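Local coordinates for 3-oxoacyl-(Acyl-carrier protein) synthase (Burkholderia xenovorans, PDB 4EFI) that probably catalyses a decarboxylating condensation that forms 3-oxoacyl-acyl-carrier protein, and has a thiolase-type fold, at residues 174-179 against 299-304; 267-272 against 326-331. All blocks are in the same frame, centred on the assembly; numbering follows the deposited sequence.

Contact 1: 174-179 against 299-304; sequences GDAGTM and GNTSCA
The Gly-Asn-Thr-Ser turn of a synthase III enzyme meets the start of a core strand here, with Asn-300 docked on Gly-174; Asn-300 probably corresponds to the asparagine of the family's Cys-His-Asn triad. Gly-174 N gives a fairly straight hydrogen bond to Asn-300 O (2.9 Å, 165° at the hydrogen), entering well above the carbonyl plane rather than within it. On the same glycine, the carbonyl O takes a CA-H...O contact from Thr-301 CA at 3.5 Å. Thr-301 CG2 lies anti to its own carbonyl carbon and beside the backbone N (chi1 of OG1 58°), which brings the methyl to 3.6 Å from Gly-174 O. The Asn-300 side chain leaves away from segment 174-179; its OD1 accepts Ser-302 N at 2.9 Å, an Asx turn, and its ND2 bonds to Ala-272 O, so both ends of the amide are held. Further along, the packing is methyl on methyl: Ala-176 CB touches Ala-304 CB at 3.9 Å, and Thr-178 CG2 reaches that same CB at 4.1 Å. Thr-178 OG1 bonds to Val-154 O, in the strand alongside. All the touching residues are buried. Strand 176-184 runs between strands 149-156 and 17-26, and helix 305-313, starting just after Ala-304, lies against Ala-176 and Thr-178 through Leu-308 and Pro-307.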
loop_
_atom_site.group_PDB
_atom_site.type_symbol
_atom_site.label_atom_id
_atom_site.label_comp_id
_atom_site.label_asym_id
_atom_site.label_seq_id
_atom_site.Cartn_x
_atom_site.Cartn_y
_atom_site.Cartn_z
ATOM N N GLY A 174 -9.169 -5.251 -4.636
ATOM C CA GLY A 174 -10.149 -4.563 -3.820
ATOM C C GLY A 174 -9.691 -3.133 -3.589
ATOM O O GLY A 174 -8.575 -2.760 -3.974
ATOM N N ASP A 175 -10.540 -2.349 -2.932
ATOM C CA ASP A 175 -10.296 -0.929 -2.719
ATOM C C ASP A 175 -10.152 -0.593 -1.235
ATOM O O ASP A 175 -10.840 -1.163 -0.393
ATOM C CB ASP A 175 -11.446 -0.110 -3.304
ATOM C CG ASP A 175 -11.592 -0.289 -4.801
ATOM O OD1 ASP A 175 -10.608 -0.678 -5.458
ATOM O OD2 ASP A 175 -12.692 -0.027 -5.320
ATOM N N ALA A 176 -9.217 0.297 -0.919
ATOM C CA ALA A 176 -9.073 0.820 0.432
ATOM C C ALA A 176 -8.343 2.158 0.423
ATOM O O ALA A 176 -7.567 2.439 -0.483
ATOM C CB ALA A 176 -8.328 -0.177 1.303
ATOM N N GLY A 177 -8.569 2.958 1.458
ATOM C CA GLY A 177 -7.832 4.189 1.669
ATOM C C GLY A 177 -7.376 4.252 3.114
ATOM O O GLY A 177 -8.054 3.735 3.994
ATOM N N THR A 178 -6.229 4.874 3.368
ATOM C CA THR A 178 -5.676 4.895 4.724
ATOM C C THR A 178 -5.053 6.239 5.018
ATOM O O THR A 178 -4.664 6.995 4.118
ATOM C CB THR A 178 -4.612 3.800 4.917
ATOM O OG1 THR A 178 -3.405 4.138 4.216
ATOM C CG2 THR A 178 -5.114 2.448 4.449
ATOM N N MET A 179 -4.989 6.557 6.308
ATOM C CA MET A 179 -4.260 7.717 6.784
ATOM C C MET A 179 -3.354 7.291 7.929
ATOM O O MET A 179 -3.822 6.668 8.873
ATOM C CB MET A 179 -5.214 8.849 7.218
ATOM C CG MET A 179 -4.497 10.191 7.389
ATOM S SD MET A 179 -4.093 10.965 5.790
ATOM C CE MET A 179 -5.641 11.762 5.421
ATOM N N GLY A 299 -9.032 -8.558 -0.666
ATOM C CA GLY A 299 -8.296 -8.632 -1.914
ATOM C C GLY A 299 -6.994 -7.864 -1.823
ATOM O O GLY A 299 -6.558 -7.449 -0.748
ATOM N N ASN A 300 -6.362 -7.683 -2.974
ATOM C CA ASN A 300 -5.151 -6.883 -3.119
ATOM C C ASN A 300 -5.588 -5.427 -3.233
ATOM O O ASN A 300 -6.286 -5.076 -4.179
ATOM C CB ASN A 300 -4.444 -7.373 -4.387
ATOM C CG ASN A 300 -3.249 -6.558 -4.799
ATOM O OD1 ASN A 300 -3.114 -5.373 -4.485
ATOM N ND2 ASN A 300 -2.372 -7.200 -5.572
ATOM N N THR A 301 -5.198 -4.590 -2.269
ATOM C CA THR A 301 -5.620 -3.185 -2.233
ATOM C C THR A 301 -4.489 -2.248 -2.603
ATOM O O THR A 301 -4.477 -1.078 -2.224
ATOM C CB THR A 301 -6.199 -2.790 -0.864
ATOM O OG1 THR A 301 -5.235 -3.029 0.173
ATOM C CG2 THR A 301 -7.492 -3.571 -0.591
ATOM N N SER A 302 -3.562 -2.754 -3.406
ATOM C CA SER A 302 -2.535 -1.889 -4.006
ATOM C C SER A 302 -1.809 -1.104 -2.924
ATOM O O SER A 302 -1.277 -1.686 -1.985
ATOM C CB SER A 302 -3.206 -0.928 -4.986
ATOM O OG SER A 302 -2.230 -0.140 -5.677
ATOM N N CYS A 303 -1.504 0.170 -3.097
ATOM C CA CYS A 303 -0.682 0.878 -2.112
ATOM C C CYS A 303 -1.240 0.870 -0.684
ATOM O O CYS A 303 -0.487 1.070 0.259
ATOM C CB CYS A 303 -0.420 2.333 -2.526
ATOM S SG CYS A 303 -1.901 3.310 -2.765
ATOM N N ALA A 304 -2.545 0.655 -0.534
ATOM C CA ALA A 304 -3.146 0.587 0.800
ATOM C C ALA A 304 -2.870 -0.714 1.540
ATOM O O ALA A 304 -3.213 -0.828 2.724
ATOM C CB ALA A 304 -4.632 0.794 0.717
#

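Contact 2: 267-272 against 326-331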
loop_
_atom_site.group_PDB
_atom_site.type_symbol
_atom_site.label_atom_id
_atom_site.label_comp_id
_atom_site.label_asym_id
_atom_site.label_seq_id
_atom_site.Cartn_x
_atom_site.Cartn_y
_atom_site.Cartn_z
ATOM N N PHE A 267 6.215 -9.487 9.790
ATOM C CA PHE A 267 6.735 -9.100 8.487
ATOM C C PHE A 267 5.524 -8.823 7.607
ATOM O O PHE A 267 4.779 -9.742 7.263
ATOM C CB PHE A 267 7.571 -10.237 7.894
ATOM C CG PHE A 267 8.731 -10.657 8.782
ATOM C CD1 PHE A 267 9.911 -9.925 8.824
ATOM C CD2 PHE A 267 8.622 -11.767 9.593
ATOM C CE1 PHE A 267 10.961 -10.324 9.657
ATOM C CE2 PHE A 267 9.654 -12.148 10.410
ATOM C CZ PHE A 267 10.815 -11.430 10.449
ATOM N N LEU A 268 5.333 -7.554 7.265
ATOM C CA LEU A 268 4.141 -7.078 6.568
ATOM C C LEU A 268 4.457 -6.893 5.103
ATOM O O LEU A 268 5.197 -5.967 4.752
ATOM C CB LEU A 268 3.720 -5.756 7.187
ATOM C CG LEU A 268 3.469 -5.817 8.690
ATOM C CD1 LEU A 268 3.403 -4.427 9.270
ATOM C CD2 LEU A 268 2.174 -6.566 8.957
ATOM N N PHE A 269 3.924 -7.767 4.259
ATOM C CA PHE A 269 4.140 -7.700 2.826
ATOM C C PHE A 269 2.945 -7.112 2.128
ATOM O O PHE A 269 1.798 -7.360 2.502
ATOM C CB PHE A 269 4.354 -9.097 2.246
ATOM C CG PHE A 269 5.694 -9.699 2.568
ATOM C CD1 PHE A 269 5.914 -10.302 3.791
ATOM C CD2 PHE A 269 6.740 -9.639 1.663
ATOM C CE1 PHE A 269 7.160 -10.855 4.111
ATOM C CE2 PHE A 269 7.977 -10.189 1.971
ATOM C CZ PHE A 269 8.180 -10.799 3.202
ATOM N N HIS A 270 3.201 -6.400 1.044
ATOM C CA HIS A 270 2.146 -6.061 0.121
ATOM C C HIS A 270 1.409 -7.328 -0.230
ATOM O O HIS A 270 2.034 -8.360 -0.533
ATOM C CB HIS A 270 2.725 -5.422 -1.127
ATOM C CG HIS A 270 1.771 -5.403 -2.286
ATOM N ND1 HIS A 270 0.553 -4.848 -2.205
ATOM C CD2 HIS A 270 1.886 -5.916 -3.571
ATOM C CE1 HIS A 270 -0.078 -4.987 -3.379
ATOM N NE2 HIS A 270 0.739 -5.641 -4.213
ATOM N N GLN A 271 0.080 -7.278 -0.190
ATOM C CA GLN A 271 -0.756 -8.462 -0.335
ATOM C C GLN A 271 -1.008 -8.765 -1.811
ATOM O O GLN A 271 -2.112 -8.596 -2.323
ATOM C CB GLN A 271 -2.060 -8.270 0.433
ATOM C CG GLN A 271 -1.826 -8.018 1.933
ATOM C CD GLN A 271 -1.515 -9.292 2.682
ATOM O OE1 GLN A 271 -2.394 -10.129 2.896
ATOM N NE2 GLN A 271 -0.254 -9.443 3.098
ATOM N N ALA A 272 0.036 -9.188 -2.508
ATOM C CA ALA A 272 -0.022 -9.321 -3.954
ATOM C C ALA A 272 -0.981 -10.427 -4.383
ATOM O O ALA A 272 -1.825 -10.228 -5.264
ATOM C CB ALA A 272 1.377 -9.586 -4.514
ATOM N N GLY A 326 8.823 -5.325 10.136
ATOM C CA GLY A 326 9.407 -5.159 8.814
ATOM C C GLY A 326 8.284 -5.036 7.809
ATOM O O GLY A 326 7.258 -5.702 7.949
ATOM N N MET A 327 8.452 -4.166 6.819
ATOM C CA MET A 327 7.408 -3.881 5.824
ATOM C C MET A 327 8.044 -3.968 4.450
ATOM O O MET A 327 9.129 -3.440 4.260
ATOM C CB MET A 327 6.811 -2.488 6.016
ATOM C CG MET A 327 6.271 -2.260 7.399
ATOM S SD MET A 327 5.572 -0.626 7.563
ATOM C CE MET A 327 5.286 -0.520 9.333
ATOM N N PHE A 328 7.400 -4.656 3.514
ATOM C CA PHE A 328 7.989 -4.904 2.195
ATOM C C PHE A 328 6.949 -4.706 1.123
ATOM O O PHE A 328 5.983 -5.452 1.060
ATOM C CB PHE A 328 8.557 -6.330 2.141
ATOM C CG PHE A 328 9.512 -6.620 3.253
ATOM C CD1 PHE A 328 10.819 -6.157 3.194
ATOM C CD2 PHE A 328 9.083 -7.258 4.399
ATOM C CE1 PHE A 328 11.693 -6.366 4.241
ATOM C CE2 PHE A 328 9.957 -7.470 5.458
ATOM C CZ PHE A 328 11.264 -7.033 5.366
ATOM N N GLY A 329 7.164 -3.691 0.293
ATOM C CA GLY A 329 6.273 -3.384 -0.808
ATOM C C GLY A 329 7.005 -3.557 -2.121
ATOM O O GLY A 329 8.197 -3.283 -2.219
ATOM N N PHE A 330 6.293 -4.054 -3.122
ATOM C CA PHE A 330 6.877 -4.306 -4.429
ATOM C C PHE A 330 5.784 -4.244 -5.485
ATOM O O PHE A 330 4.622 -4.505 -5.193
ATOM C CB PHE A 330 7.515 -5.693 -4.428
ATOM C CG PHE A 330 6.686 -6.721 -3.721
ATOM C CD1 PHE A 330 6.714 -6.822 -2.342
ATOM C CD2 PHE A 330 5.854 -7.566 -4.433
ATOM C CE1 PHE A 330 5.940 -7.757 -1.686
ATOM C CE2 PHE A 330 5.078 -8.504 -3.781
ATOM C CZ PHE A 330 5.122 -8.598 -2.406
ATOM N N GLY A 331 6.158 -3.932 -6.719
ATOM C CA GLY A 331 5.198 -3.886 -7.805
ATOM C C GLY A 331 5.549 -2.853 -8.856
ATOM O O GLY A 331 6.650 -2.861 -9.393
#
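Phe-330 and His-270 meet edge to face, with the imidazole edge turned to the phenyl face, the planes at 74° and the ring centres 5.4 Å apart. His-270 CB sits over that same face, toward its rim, while His-270 CD2 lies 3.5 Å from Phe-330 O. Anti to the backbone N (chi1 163°), the imidazole extends past the strand end, where its ND1 bonds to Ser-305 OG. It also touches Cys-128 and Asn-300, consistent with the Cys-His-Asn triad of synthase III enzymes. Phe-330 CG stands between its backbone N and carbonyl carbon, and the ring leans toward the neighbouring strand: Phe-330 CE2 reaches Ala-272 CB, and Phe-330 CE1 comes to the edge of the Phe-269 ring, 3.9 Å from Phe-269 CD2. One face of Phe-269 receives Phe-328 CD2, which is 3.8 Å from Phe-269 CZ; the two planes are inclined at 33°. Phe-267 and Phe-328 point the same way, side by side, Phe-267 CD1 to Phe-328 CE2 at 4.2 Å. Gly-326, without a side chain, lies beside these two rings. On the other face of the sheet, Leu-268 CD1 meets Met-327 CG. Parallel pairing holds the backbones: Leu-268 N to Gly-326 O, Phe-328 N to Leu-268 O (both 2.8 Å), and His-270 N to Phe-328 O. Strand 266-269 is an edge strand of its sheet within this chain, beside 323-331. Helices 235-257 and 274-283 pack on Phe-269 and Phe-330, the former also on Phe-328, whereas helix 305-313 covers Leu-268 and Met-327.

Overall arrangement
Following the chain from the N terminus, the segments come as 174-179, 267-272, 299-304 and 326-331, so the contacts cross rather than nest. Contact 1 closes a loop of 119 residues, bringing the turn before helix 305-313 back onto strand 176-184 of the six-stranded sheet. Contact 2 closes a shorter one of 53 residues, a beta-alpha-beta crossover joining neighbouring parallel strands of the five-stranded sheet. Helix 305-313 packs against both contacts and thus lies between the two sheets, as in the thiolase fold. The centres of contacts 1 and 2 are about 12 Å apart, and the contacts touch where Asn-300 ND2 probably bonds to Ala-272 O, 3.1 Å away.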